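Local coordinates for protein aldehyde dehydrogenase (Trypanosoma brucei, PDB 5MYP) that probably oxidises aldehydes to carboxylic acids with NAD+ as electron acceptor, at residues A[197-202]-A[220-225]; A[388-393]-A[436-441]; A[120-125]-A[147-152]; A[127-132]-A[256-261]. All coordinates share one frame; numbering follows the deposited sequence. Where two conformers were deposited one is given.

Interaction 1: residues A[197-202]-A[220-225]; sequences ILYTGS and VTLELG
Leu198 lies beside Thr221, and Thr200 beside Glu223, on one face of a parallel strand pair; Ile197 with Val220 and Tyr199 with Leu222 share the other. The two short strands run 10° apart at 4.7 Å, tied by bonds that alternate in direction: Ile197 O and Tyr199 O accept from Thr221 N and Glu223 N, while Thr221 O and Glu223 O accept from Tyr199 N and Gly201 N. The buried part is closely packed. Leu198 CD1 rests on Thr221 CG2 (3.8 Å), and Thr221 OG1 turns to His196. Thr200 meets Glu223 with both branches, CG2 3.5 Å from Glu223 O and OG1 3.7 Å from Glu223 CB, whereas the Glu223 chain, bent at chi2 (-82°), carries its carboxylate away from this neighbour. Leu224 CD2 reaches the edge of the Tyr199 ring, 3.9 Å from Tyr199 CE2, the two side chains crossing at about a right angle.

The looser side is the partly exposed end formed by Gly201, Ser202 and Gly225. Tyr199 OH accepts a bond from Ser202 N (3.1 Å), linking the ring to the residue just before helix 203-214. Ser202 is the N-cap of that helix: its OG binds Val205 N and also meets a glycerol, probably from the crystallisation liquor.

The strand-helix-strand arrangement is a beta-alpha-beta unit of the Rossmann-like domain, and the glycerol at the helix start is consistent with a dinucleotide pocket. Chemically, a buried strand pair held by backbone bonds fixes the base of Glu223, a predicted active-site residue, while its acid group extends beyond the pair.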
loop_
_atom_site.group_PDB
_atom_site.type_symbol
_atom_site.label_atom_id
_atom_site.label_comp_id
_atom_site.label_asym_id
_atom_site.label_seq_id
_atom_site.Cartn_x
_atom_site.Cartn_y
_atom_site.Cartn_z
ATOM N N ILE A 197 7.029 -0.027 7.677
ATOM C CA ILE A 197 7.703 1.199 8.101
ATOM C C ILE A 197 6.773 2.384 7.842
ATOM O O ILE A 197 6.280 2.552 6.723
ATOM C CB ILE A 197 9.040 1.417 7.354
ATOM C CG1 ILE A 197 10.014 0.263 7.629
ATOM C CG2 ILE A 197 9.672 2.753 7.750
ATOM C CD1 ILE A 197 11.156 0.150 6.643
ATOM N N LEU A 198 6.517 3.187 8.875
ATOM C CA LEU A 198 5.849 4.478 8.692
ATOM C C LEU A 198 6.873 5.591 8.884
ATOM O O LEU A 198 7.529 5.661 9.926
ATOM C CB LEU A 198 4.658 4.653 9.640
ATOM C CG LEU A 198 3.776 5.885 9.327
ATOM C CD1 LEU A 198 2.287 5.614 9.561
ATOM C CD2 LEU A 198 4.222 7.139 10.077
ATOM N N TYR A 199 6.995 6.456 7.879
ATOM C CA TYR A 199 7.913 7.592 7.907
ATOM C C TYR A 199 7.149 8.880 7.643
ATOM O O TYR A 199 6.394 8.971 6.678
ATOM C CB TYR A 199 9.029 7.434 6.861
ATOM C CG TYR A 199 9.851 8.693 6.688
ATOM C CD1 TYR A 199 10.875 9.003 7.578
ATOM C CD2 TYR A 199 9.571 9.598 5.667
ATOM C CE1 TYR A 199 11.622 10.166 7.442
ATOM C CE2 TYR A 199 10.301 10.772 5.526
ATOM C CZ TYR A 199 11.329 11.052 6.413
ATOM O OH TYR A 199 12.054 12.210 6.274
ATOM N N THR A 200 7.368 9.872 8.503
ATOM C CA THR A 200 6.860 11.222 8.316
ATOM C C THR A 200 8.063 12.148 8.170
ATOM O O THR A 200 9.009 12.078 8.957
ATOM C CB THR A 200 5.989 11.670 9.506
ATOM O OG1 THR A 200 4.976 10.688 9.753
ATOM C CG2 THR A 200 5.316 13.015 9.231
ATOM N N GLY A 201 8.028 13.002 7.147
ATOM C CA GLY A 201 9.118 13.939 6.881
ATOM C C GLY A 201 9.160 14.389 5.433
ATOM O O GLY A 201 8.121 14.660 4.846
ATOM N N SER A 202 10.363 14.458 4.864
ATOM C CA SER A 202 10.582 15.007 3.518
ATOM C C SER A 202 10.558 13.928 2.439
ATOM O O SER A 202 10.857 12.763 2.709
ATOM C CB SER A 202 11.924 15.730 3.459
ATOM O OG SER A 202 12.993 14.811 3.598
ATOM N N VAL A 220 5.646 0.355 3.024
ATOM C CA VAL A 220 5.881 1.661 3.641
ATOM C C VAL A 220 4.644 2.545 3.570
ATOM O O VAL A 220 3.903 2.506 2.590
ATOM C CB VAL A 220 7.088 2.414 3.022
ATOM C CG1 VAL A 220 8.367 1.611 3.208
ATOM C CG2 VAL A 220 6.864 2.740 1.544
ATOM N N THR A 221 4.433 3.312 4.637
ATOM C CA THR A 221 3.511 4.433 4.652
ATOM C C THR A 221 4.389 5.669 4.781
ATOM O O THR A 221 5.192 5.769 5.709
ATOM C CB THR A 221 2.526 4.336 5.833
ATOM O OG1 THR A 221 1.765 3.125 5.716
ATOM C CG2 THR A 221 1.570 5.530 5.863
ATOM N N LEU A 222 4.258 6.590 3.829
ATOM C CA LEU A 222 5.088 7.787 3.763
ATOM C C LEU A 222 4.163 8.990 3.875
ATOM O O LEU A 222 3.233 9.130 3.079
ATOM C CB LEU A 222 5.885 7.815 2.452
ATOM C CG LEU A 222 6.715 6.565 2.135
ATOM C CD1 LEU A 222 7.320 6.639 0.737
ATOM C CD2 LEU A 222 7.809 6.367 3.171
ATOM N N GLU A 223 4.395 9.822 4.888
ATOM C CA GLU A 223 3.585 11.014 5.144
ATOM C C GLU A 223 4.486 12.216 4.923
ATOM O O GLU A 223 5.326 12.544 5.769
ATOM C CB GLU A 223 3.051 10.990 6.578
ATOM C CG GLU A 223 2.081 9.844 6.867
ATOM C CD GLU A 223 0.647 10.107 6.421
ATOM O OE1 GLU A 223 0.294 11.265 6.105
ATOM O OE2 GLU A 223 -0.140 9.132 6.392
ATOM N N LEU A 224 4.329 12.861 3.771
ATOM C CA LEU A 224 5.291 13.861 3.314
ATOM C C LEU A 224 4.594 15.209 3.214
ATOM O O LEU A 224 3.634 15.450 3.951
ATOM C CB LEU A 224 5.953 13.398 2.009
ATOM C CG LEU A 224 6.389 11.925 1.999
ATOM C CD1 LEU A 224 6.888 11.516 0.622
ATOM C CD2 LEU A 224 7.448 11.649 3.057
ATOM N N GLY A 225 5.082 16.101 2.356
ATOM C CA GLY A 225 4.537 17.451 2.263
ATOM C C GLY A 225 4.276 17.848 0.828
ATOM O O GLY A 225 3.837 17.033 0.006
#

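Interaction 2: residues A[388-393]-A[436-441]; sequences SREKPL and VGRSGM
Lys391 and Gly437 approach to 5.8 Å between CA atoms, and Leu393 and Ser439 to 5.1 Å, where an irregular segment passes a tight turn with a short 3-10 stretch at 438-439. Ser439 fills the angle between the backbones. Its OG, placed between its own N and carbonyl carbon (chi1 57°), lies 3.1 Å from Lys391 O and 2.7 Å from Val436 O, and its single proton could serve either. Ser439 CB abuts Leu393 N at 3.4 Å.

The extended Lys391 chain lies across Val436, with CD 3.9 Å from Val436 CG1, and delivers NZ to Leu118 O of the second subunit. Glu390, bent at chi2, sets its carboxyl carbon CD against the aliphatic CD of Arg438 (3.4 Å), the planes of the two charged groups 67° apart. Those charges pair elsewhere: Glu390 with Arg193 of the second subunit, Arg438 with Glu207. A water binds Glu390 OE1 and accepts from Lys391 N and Arg438 N.

The Leu393 side chain borders the predicted active site, about 4 Å from those of Cys259 and Glu223. Methylene packing, a hydroxyl and one shared water thus join the loop after helix 379-387 to the 3-10 turn leading into strand 440-441, while charged ends go to the subunit interface and helix 203-214.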
loop_
_atom_site.group_PDB
_atom_site.type_symbol
_atom_site.label_atom_id
_atom_site.label_comp_id
_atom_site.label_asym_id
_atom_site.label_seq_id
_atom_site.Cartn_x
_atom_site.Cartn_y
_atom_site.Cartn_z
ATOM N N SER A 388 0.586 21.878 -12.431
ATOM C CA SER A 388 2.003 21.896 -12.826
ATOM C C SER A 388 2.957 21.595 -11.663
ATOM O O SER A 388 4.159 21.461 -11.877
ATOM C CB SER A 388 2.373 23.244 -13.447
ATOM O OG SER A 388 2.290 24.292 -12.491
ATOM N N ARG A 389 2.429 21.510 -10.442
ATOM C CA ARG A 389 3.234 21.248 -9.250
ATOM C C ARG A 389 2.901 19.873 -8.685
ATOM O O ARG A 389 1.930 19.242 -9.102
ATOM C CB ARG A 389 2.993 22.352 -8.219
ATOM C CG ARG A 389 3.565 23.686 -8.674
ATOM C CD ARG A 389 3.206 24.846 -7.758
ATOM N NE ARG A 389 3.996 26.029 -8.108
ATOM C CZ ARG A 389 3.756 26.850 -9.136
ATOM N NH1 ARG A 389 2.715 26.667 -9.960
ATOM N NH2 ARG A 389 4.574 27.881 -9.343
ATOM N N GLU A 390 3.712 19.413 -7.737
ATOM C CA GLU A 390 3.546 18.074 -7.163
ATOM C C GLU A 390 2.243 17.997 -6.369
ATOM O O GLU A 390 1.741 19.012 -5.884
ATOM C CB GLU A 390 4.737 17.700 -6.276
ATOM C CG GLU A 390 6.079 17.608 -7.001
ATOM C CD GLU A 390 6.169 16.473 -8.016
ATOM O OE1 GLU A 390 5.328 15.547 -8.005
ATOM O OE2 GLU A 390 7.116 16.497 -8.826
ATOM N N LYS A 391 1.695 16.788 -6.266
ATOM C CA LYS A 391 0.420 16.569 -5.591
ATOM C C LYS A 391 0.620 16.862 -4.101
ATOM O O LYS A 391 1.435 16.201 -3.460
ATOM C CB LYS A 391 -0.064 15.133 -5.793
ATOM C CG LYS A 391 -0.378 14.776 -7.236
ATOM C CD LYS A 391 -0.783 13.322 -7.371
ATOM C CE LYS A 391 -1.109 12.955 -8.811
ATOM N NZ LYS A 391 -1.414 11.502 -8.926
ATOM N N PRO A 392 -0.079 17.878 -3.563
ATOM C CA PRO A 392 0.139 18.265 -2.174
ATOM C C PRO A 392 -0.672 17.416 -1.210
ATOM O O PRO A 392 -1.634 16.761 -1.613
ATOM C CB PRO A 392 -0.356 19.709 -2.146
ATOM C CG PRO A 392 -1.473 19.719 -3.131
ATOM C CD PRO A 392 -1.128 18.706 -4.187
ATOM N N LEU A 393 -0.289 17.451 0.061
ATOM C CA LEU A 393 -0.984 16.697 1.100
ATOM C C LEU A 393 -2.407 17.214 1.334
ATOM O O LEU A 393 -3.308 16.436 1.642
ATOM C CB LEU A 393 -0.187 16.739 2.405
ATOM C CG LEU A 393 -0.627 15.819 3.546
ATOM C CD1 LEU A 393 -0.701 14.366 3.096
ATOM C CD2 LEU A 393 0.323 15.960 4.723
ATOM N N VAL A 436 -0.540 11.542 -1.628
ATOM C CA VAL A 436 -0.521 10.884 -2.927
ATOM C C VAL A 436 0.639 11.484 -3.732
ATOM O O VAL A 436 0.957 12.671 -3.576
ATOM C CB VAL A 436 -1.872 11.039 -3.661
ATOM C CG1 VAL A 436 -2.241 12.511 -3.839
ATOM C CG2 VAL A 436 -1.862 10.297 -4.992
ATOM N N GLY A 437 1.275 10.666 -4.568
ATOM C CA GLY A 437 2.465 11.100 -5.298
ATOM C C GLY A 437 3.552 11.523 -4.325
ATOM O O GLY A 437 3.832 10.808 -3.357
ATOM N N ARG A 438 4.129 12.705 -4.539
ATOM C CA ARG A 438 5.225 13.177 -3.681
ATOM C C ARG A 438 4.791 13.691 -2.290
ATOM O O ARG A 438 5.653 13.963 -1.459
ATOM C CB ARG A 438 6.116 14.190 -4.427
ATOM C CG ARG A 438 6.924 13.531 -5.549
ATOM C CD ARG A 438 8.070 14.389 -6.059
ATOM N NE ARG A 438 9.235 14.410 -5.182
ATOM C CZ ARG A 438 10.161 13.454 -5.086
ATOM N NH1 ARG A 438 10.086 12.331 -5.797
ATOM N NH2 ARG A 438 11.175 13.618 -4.241
ATOM N N SER A 439 3.484 13.800 -2.021
ATOM C CA SER A 439 3.001 14.027 -0.641
ATOM C C SER A 439 2.895 12.727 0.163
ATOM O O SER A 439 2.678 12.773 1.381
ATOM C CB SER A 439 1.671 14.802 -0.600
ATOM O OG SER A 439 0.647 14.155 -1.335
ATOM N N GLY A 440 3.051 11.583 -0.507
ATOM C CA GLY A 440 3.246 10.301 0.158
ATOM C C GLY A 440 2.403 9.170 -0.388
ATOM O O GLY A 440 1.730 9.320 -1.398
ATOM N N MET A 441 2.454 8.034 0.298
ATOM C CA MET A 441 1.642 6.861 -0.030
ATOM C C MET A 441 1.142 6.230 1.261
ATOM O O MET A 441 1.825 6.284 2.288
ATOM C CB MET A 441 2.439 5.840 -0.850
ATOM C CG MET A 441 3.642 5.229 -0.141
ATOM S SD MET A 441 4.532 4.039 -1.166
ATOM C CE MET A 441 5.245 5.127 -2.399
HETATM O O HOH W 1 3.249 14.498 -6.911
#

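Interaction 3: residues A[120-125]-A[147-152]; sequences VVLVIG and TAVIKP
Val149 offers the main bump of this contact, its two methyls lying between Val120 and Leu122 of the facing strand. Its CG2 comes to 4.3 Å from Val120 CG1, and its CG1 to 4.0 Å from Leu122 CD1. Leu122, with CG anti to the backbone N (chi1 174°), bends its tip over the neighbour, so that CD1 also touches Val149 O at 3.5 Å. Farther back, Val120 CG2 presses on Thr147 OG1 (3.5 Å), a hydroxyl that bonds to Cys24 O.

On the face of Val121, Val123, Ala148 and Ile150 the side-chain contacts are fewer. Ala148 brings only a methyl, seated 3.3 Å from Val121 O, and Ile150 rests its CG2 on Val123 CB while the rest of its side chain leads away. Between the two faces five backbone bonds hold the parallel strands, whose axes are inclined at 21°, from Val121 N to Thr147 O through to Gly125 N to Lys151 O. Lys151 closes the end: bent at chi2 and chi3, it turns NZ to the following Pro152 O (2.9 Å), from above the carbonyl plane, to a water that also binds Gly125 O, and to Gly181 O.

Within the Rossmann-like sheet this is the beta-alpha-beta pairing around helix 132-143. That helix covers Val121, Val123, Ala148 and Ile150; helices 16-29 and 183-191 pack against the Val120, Leu122 and Lys151 face, and strands 196-200 and 176-178 continue the sheet from 110-124 and 147-151 respectively.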
loop_
_atom_site.group_PDB
_atom_site.type_symbol
_atom_site.label_atom_id
_atom_site.label_comp_id
_atom_site.label_asym_id
_atom_site.label_seq_id
_atom_site.Cartn_x
_atom_site.Cartn_y
_atom_site.Cartn_z
ATOM N N VAL A 120 6.761 -6.627 13.345
ATOM C CA VAL A 120 7.387 -5.453 13.956
ATOM C C VAL A 120 7.271 -4.260 13.010
ATOM O O VAL A 120 7.637 -4.354 11.829
ATOM C CB VAL A 120 8.873 -5.692 14.321
ATOM C CG1 VAL A 120 9.392 -4.570 15.211
ATOM C CG2 VAL A 120 9.040 -7.033 15.025
ATOM N N VAL A 121 6.757 -3.150 13.537
ATOM C CA VAL A 121 6.577 -1.913 12.783
ATOM C C VAL A 121 7.627 -0.894 13.221
ATOM O O VAL A 121 7.838 -0.697 14.421
ATOM C CB VAL A 121 5.166 -1.322 13.012
ATOM C CG1 VAL A 121 5.001 0.013 12.289
ATOM C CG2 VAL A 121 4.100 -2.324 12.575
ATOM N N LEU A 122 8.285 -0.257 12.255
ATOM C CA LEU A 122 9.187 0.863 12.540
ATOM C C LEU A 122 8.438 2.169 12.308
ATOM O O LEU A 122 7.830 2.352 11.256
ATOM C CB LEU A 122 10.431 0.817 11.650
ATOM C CG LEU A 122 11.407 2.002 11.732
ATOM C CD1 LEU A 122 12.000 2.141 13.124
ATOM C CD2 LEU A 122 12.516 1.860 10.706
ATOM N N VAL A 123 8.500 3.071 13.286
ATOM C CA VAL A 123 7.934 4.416 13.164
ATOM C C VAL A 123 9.061 5.436 13.280
ATOM O O VAL A 123 9.718 5.511 14.313
ATOM C CB VAL A 123 6.878 4.690 14.255
ATOM C CG1 VAL A 123 6.320 6.105 14.128
ATOM C CG2 VAL A 123 5.769 3.656 14.178
ATOM N N ILE A 124 9.286 6.203 12.214
ATOM C CA ILE A 124 10.286 7.269 12.214
ATOM C C ILE A 124 9.550 8.597 12.353
ATOM O O ILE A 124 8.775 8.980 11.480
ATOM C CB ILE A 124 11.147 7.254 10.936
ATOM C CG1 ILE A 124 11.895 5.914 10.817
ATOM C CG2 ILE A 124 12.134 8.425 10.931
ATOM C CD1 ILE A 124 12.506 5.666 9.451
ATOM N N GLY A 125 9.792 9.284 13.464
ATOM C CA GLY A 125 9.097 10.523 13.783
ATOM C C GLY A 125 9.715 11.733 13.120
ATOM O O GLY A 125 10.785 11.653 12.514
ATOM N N THR A 147 4.339 -5.492 17.453
ATOM C CA THR A 147 5.288 -4.773 18.290
ATOM C C THR A 147 5.919 -3.705 17.405
ATOM O O THR A 147 5.675 -3.670 16.193
ATOM C CB THR A 147 6.347 -5.701 18.914
ATOM O OG1 THR A 147 7.102 -6.343 17.883
ATOM C CG2 THR A 147 5.675 -6.754 19.779
ATOM N N ALA A 148 6.704 -2.817 18.000
ATOM C CA ALA A 148 7.197 -1.657 17.271
ATOM C C ALA A 148 8.541 -1.158 17.756
ATOM O O ALA A 148 8.928 -1.403 18.895
ATOM C CB ALA A 148 6.179 -0.529 17.325
ATOM N N VAL A 149 9.246 -0.479 16.855
ATOM C CA VAL A 149 10.415 0.322 17.199
ATOM C C VAL A 149 10.122 1.752 16.765
ATOM O O VAL A 149 9.650 1.977 15.653
ATOM C CB VAL A 149 11.694 -0.202 16.520
ATOM C CG1 VAL A 149 12.876 0.722 16.808
ATOM C CG2 VAL A 149 11.986 -1.624 16.989
ATOM N N ILE A 150 10.387 2.712 17.646
ATOM C CA ILE A 150 10.200 4.130 17.321
ATOM C C ILE A 150 11.543 4.844 17.237
ATOM O O ILE A 150 12.478 4.512 17.972
ATOM C CB ILE A 150 9.244 4.858 18.297
ATOM C CG1 ILE A 150 9.774 4.869 19.739
ATOM C CG2 ILE A 150 7.866 4.220 18.254
ATOM C CD1 ILE A 150 9.006 5.801 20.644
ATOM N N LYS A 151 11.623 5.816 16.334
ATOM C CA LYS A 151 12.837 6.587 16.111
ATOM C C LYS A 151 12.487 8.080 16.196
ATOM O O LYS A 151 12.080 8.685 15.201
ATOM C CB LYS A 151 13.472 6.192 14.770
ATOM C CG LYS A 151 14.935 6.597 14.623
ATOM C CD LYS A 151 15.077 7.968 13.974
ATOM C CE LYS A 151 16.119 8.819 14.654
ATOM N NZ LYS A 151 15.972 10.250 14.257
ATOM N N PRO A 152 12.602 8.672 17.403
ATOM C CA PRO A 152 12.296 10.096 17.561
ATOM C C PRO A 152 13.235 11.003 16.776
ATOM O O PRO A 152 14.425 10.686 16.624
ATOM C CB PRO A 152 12.485 10.334 19.067
ATOM C CG PRO A 152 12.306 8.996 19.688
ATOM C CD PRO A 152 12.908 8.043 18.702
HETATM O O HOH W 2 13.541 11.365 12.595
#

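Interaction 4: residues A[127-132]-A[256-261]; sequences WNYPLL and GQTCIA
Asn128 and Tyr129 reach Gln257 and Thr258 by two direct hydrogen bonds. Asn128 ND2 donates to Gln257 O (3.1 Å, 163° at the hydrogen); the acceptor lies in the plane of the amide, though the donor sits well above the carbonyl plane. That oxygen, in an inverse gamma turn centred on Gln257, also accepts from Asn254 ND2. Tyr129 OH gives its proton to Thr258 OG1 at 2.8 Å, with OG1 in the ring plane, at its edge. A weak bond runs from Tyr129 N to Asn128 OD1. Gln257 OE1 and NE2 bond to Val317 N and Arg315 O, which fixes the amide that Trp127 meets.

A water supplies the third polar link, taking protons from Asn128 ND2 (2.7 Å) and Cys259 N (3.0 Å). In this family the corresponding asparagine amide and cysteine N-H form the oxyanion hole, and the water is consistent with occupation of that site; Cys259 is the predicted active-site cysteine.

Van der Waals contacts complete the set. Trp127 turns the edge of its six-membered ring to Gln257, CH2 lying 3.5 Å from OE1, with ring and amide planes 69° apart. Asn128 CB sits over the rim of one indole face.

Both segments are loops: 127-132 leads from strand 110-124 into helix 132-143, whereas the loop 256-261 runs between helix 240-252 and strand 264-268. Helix 54-65 touches Trp127 and Gln257 through Arg65, and helix 69-95 packs on Tyr129.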
loop_
_atom_site.group_PDB
_atom_site.type_symbol
_atom_site.label_atom_id
_atom_site.label_comp_id
_atom_site.label_asym_id
_atom_site.label_seq_id
_atom_site.Cartn_x
_atom_site.Cartn_y
_atom_site.Cartn_z
ATOM N N TRP A 127 10.034 16.332 13.657
ATOM C CA TRP A 127 10.308 17.323 14.713
ATOM C C TRP A 127 9.200 18.355 14.948
ATOM O O TRP A 127 9.153 18.958 16.019
ATOM C CB TRP A 127 11.630 18.064 14.438
ATOM C CG TRP A 127 11.705 18.711 13.093
ATOM C CD1 TRP A 127 12.266 18.191 11.963
ATOM C CD2 TRP A 127 11.183 19.991 12.728
ATOM N NE1 TRP A 127 12.136 19.071 10.920
ATOM C CE2 TRP A 127 11.472 20.183 11.360
ATOM C CE3 TRP A 127 10.509 21.002 13.427
ATOM C CZ2 TRP A 127 11.111 21.347 10.676
ATOM C CZ3 TRP A 127 10.136 22.155 12.744
ATOM C CH2 TRP A 127 10.439 22.316 11.383
ATOM N N ASN A 128 8.336 18.580 13.958
ATOM C CA ASN A 128 7.405 19.725 13.992
ATOM C C ASN A 128 6.228 19.533 14.963
ATOM O O ASN A 128 5.813 20.484 15.631
ATOM C CB ASN A 128 6.933 20.110 12.575
ATOM C CG ASN A 128 6.060 19.055 11.922
ATOM O OD1 ASN A 128 6.224 17.863 12.160
ATOM N ND2 ASN A 128 5.131 19.494 11.082
ATOM N N TYR A 129 5.702 18.310 15.035
ATOM C CA TYR A 129 4.760 17.903 16.085
ATOM C C TYR A 129 5.308 16.593 16.646
ATOM O O TYR A 129 4.862 15.511 16.266
ATOM C CB TYR A 129 3.343 17.761 15.534
ATOM C CG TYR A 129 2.800 19.075 15.024
ATOM C CD1 TYR A 129 2.138 19.965 15.875
ATOM C CD2 TYR A 129 2.979 19.446 13.698
ATOM C CE1 TYR A 129 1.658 21.179 15.406
ATOM C CE2 TYR A 129 2.503 20.657 13.219
ATOM C CZ TYR A 129 1.843 21.521 14.069
ATOM O OH TYR A 129 1.374 22.724 13.582
ATOM N N PRO A 130 6.317 16.698 17.532
ATOM C CA PRO A 130 7.161 15.553 17.863
ATOM C C PRO A 130 6.527 14.485 18.751
ATOM O O PRO A 130 7.062 13.379 18.811
ATOM C CB PRO A 130 8.365 16.199 18.557
ATOM C CG PRO A 130 7.815 17.437 19.176
ATOM C CD PRO A 130 6.723 17.912 18.269
ATOM N N LEU A 131 5.424 14.801 19.434
ATOM C CA LEU A 131 4.697 13.800 20.215
ATOM C C LEU A 131 3.614 13.138 19.362
ATOM O O LEU A 131 3.542 11.913 19.291
ATOM C CB LEU A 131 4.084 14.427 21.471
ATOM C CG LEU A 131 3.538 13.445 22.514
ATOM C CD1 LEU A 131 4.650 12.561 23.065
ATOM C CD2 LEU A 131 2.820 14.191 23.633
ATOM N N LEU A 132 2.782 13.954 18.716
ATOM C CA LEU A 132 1.703 13.457 17.853
ATOM C C LEU A 132 2.210 12.502 16.775
ATOM O O LEU A 132 1.682 11.404 16.616
ATOM C CB LEU A 132 0.978 14.623 17.175
ATOM C CG LEU A 132 -0.214 14.282 16.274
ATOM C CD1 LEU A 132 -1.380 13.793 17.113
ATOM C CD2 LEU A 132 -0.611 15.484 15.426
ATOM N N GLY A 256 4.111 28.247 10.689
ATOM C CA GLY A 256 3.984 27.739 9.318
ATOM C C GLY A 256 4.549 26.355 9.044
ATOM O O GLY A 256 4.386 25.836 7.940
ATOM N N GLN A 257 5.179 25.743 10.047
ATOM C CA GLN A 257 5.936 24.502 9.871
ATOM C C GLN A 257 5.022 23.302 10.101
ATOM O O GLN A 257 5.151 22.569 11.082
ATOM C CB GLN A 257 7.157 24.493 10.802
ATOM C CG GLN A 257 8.158 25.596 10.464
ATOM C CD GLN A 257 9.139 25.906 11.576
ATOM O OE1 GLN A 257 10.350 25.812 11.388
ATOM N NE2 GLN A 257 8.623 26.292 12.734
ATOM N N THR A 258 4.092 23.134 9.166
ATOM C CA THR A 258 3.094 22.071 9.183
ATOM C C THR A 258 2.963 21.561 7.748
ATOM O O THR A 258 2.895 22.365 6.809
ATOM C CB THR A 258 1.722 22.596 9.674
ATOM O OG1 THR A 258 1.890 23.344 10.888
ATOM C CG2 THR A 258 0.731 21.463 9.916
ATOM N N CYS A 259 2.916 20.238 7.590
ATOM C CA CYS A 259 2.809 19.599 6.271
ATOM C C CYS A 259 1.509 19.905 5.528
ATOM O O CYS A 259 1.443 19.742 4.307
ATOM C CB CYS A 259 2.977 18.090 6.408
ATOM S SG CYS A 259 4.696 17.608 6.676
ATOM N N ILE A 260 0.490 20.348 6.267
ATOM C CA ILE A 260 -0.813 20.740 5.709
ATOM C C ILE A 260 -1.105 22.237 5.934
ATOM O O ILE A 260 -2.251 22.677 5.847
ATOM C CB ILE A 260 -1.951 19.852 6.283
ATOM C CG1 ILE A 260 -1.963 19.855 7.822
ATOM C CG2 ILE A 260 -1.817 18.422 5.760
ATOM C CD1 ILE A 260 -3.139 19.133 8.437
ATOM N N ALA A 261 -0.066 23.028 6.201
ATOM C CA ALA A 261 -0.228 24.478 6.332
ATOM C C ALA A 261 -0.630 25.054 4.977
ATOM O O ALA A 261 -0.261 24.500 3.946
ATOM C CB ALA A 261 1.058 25.134 6.806
HETATM O O HOH W 3 2.767 18.544 10.104
#

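Overall arrangement
From the N terminus, interaction 3 is the first to close, returning 147-152 to 120-125 around helix 132-143. Interaction 4 opens inside that loop at 127-132 and closes only at 256-261, so the two cross. Interaction 1 nests within the long loop of interaction 4, and its strand 196-200 bonds to strand 110-124 of interaction 3. Interaction 2 follows in series; its strand 440-441 runs antiparallel to 220-223, extending the same sheet, and Leu393 touches Cys259 and Ile260 of interaction 4. Together they tie the nucleotide-binding-type sheet to the cysteine-bearing loop, with interactions 1 and 2 reaching the second subunit.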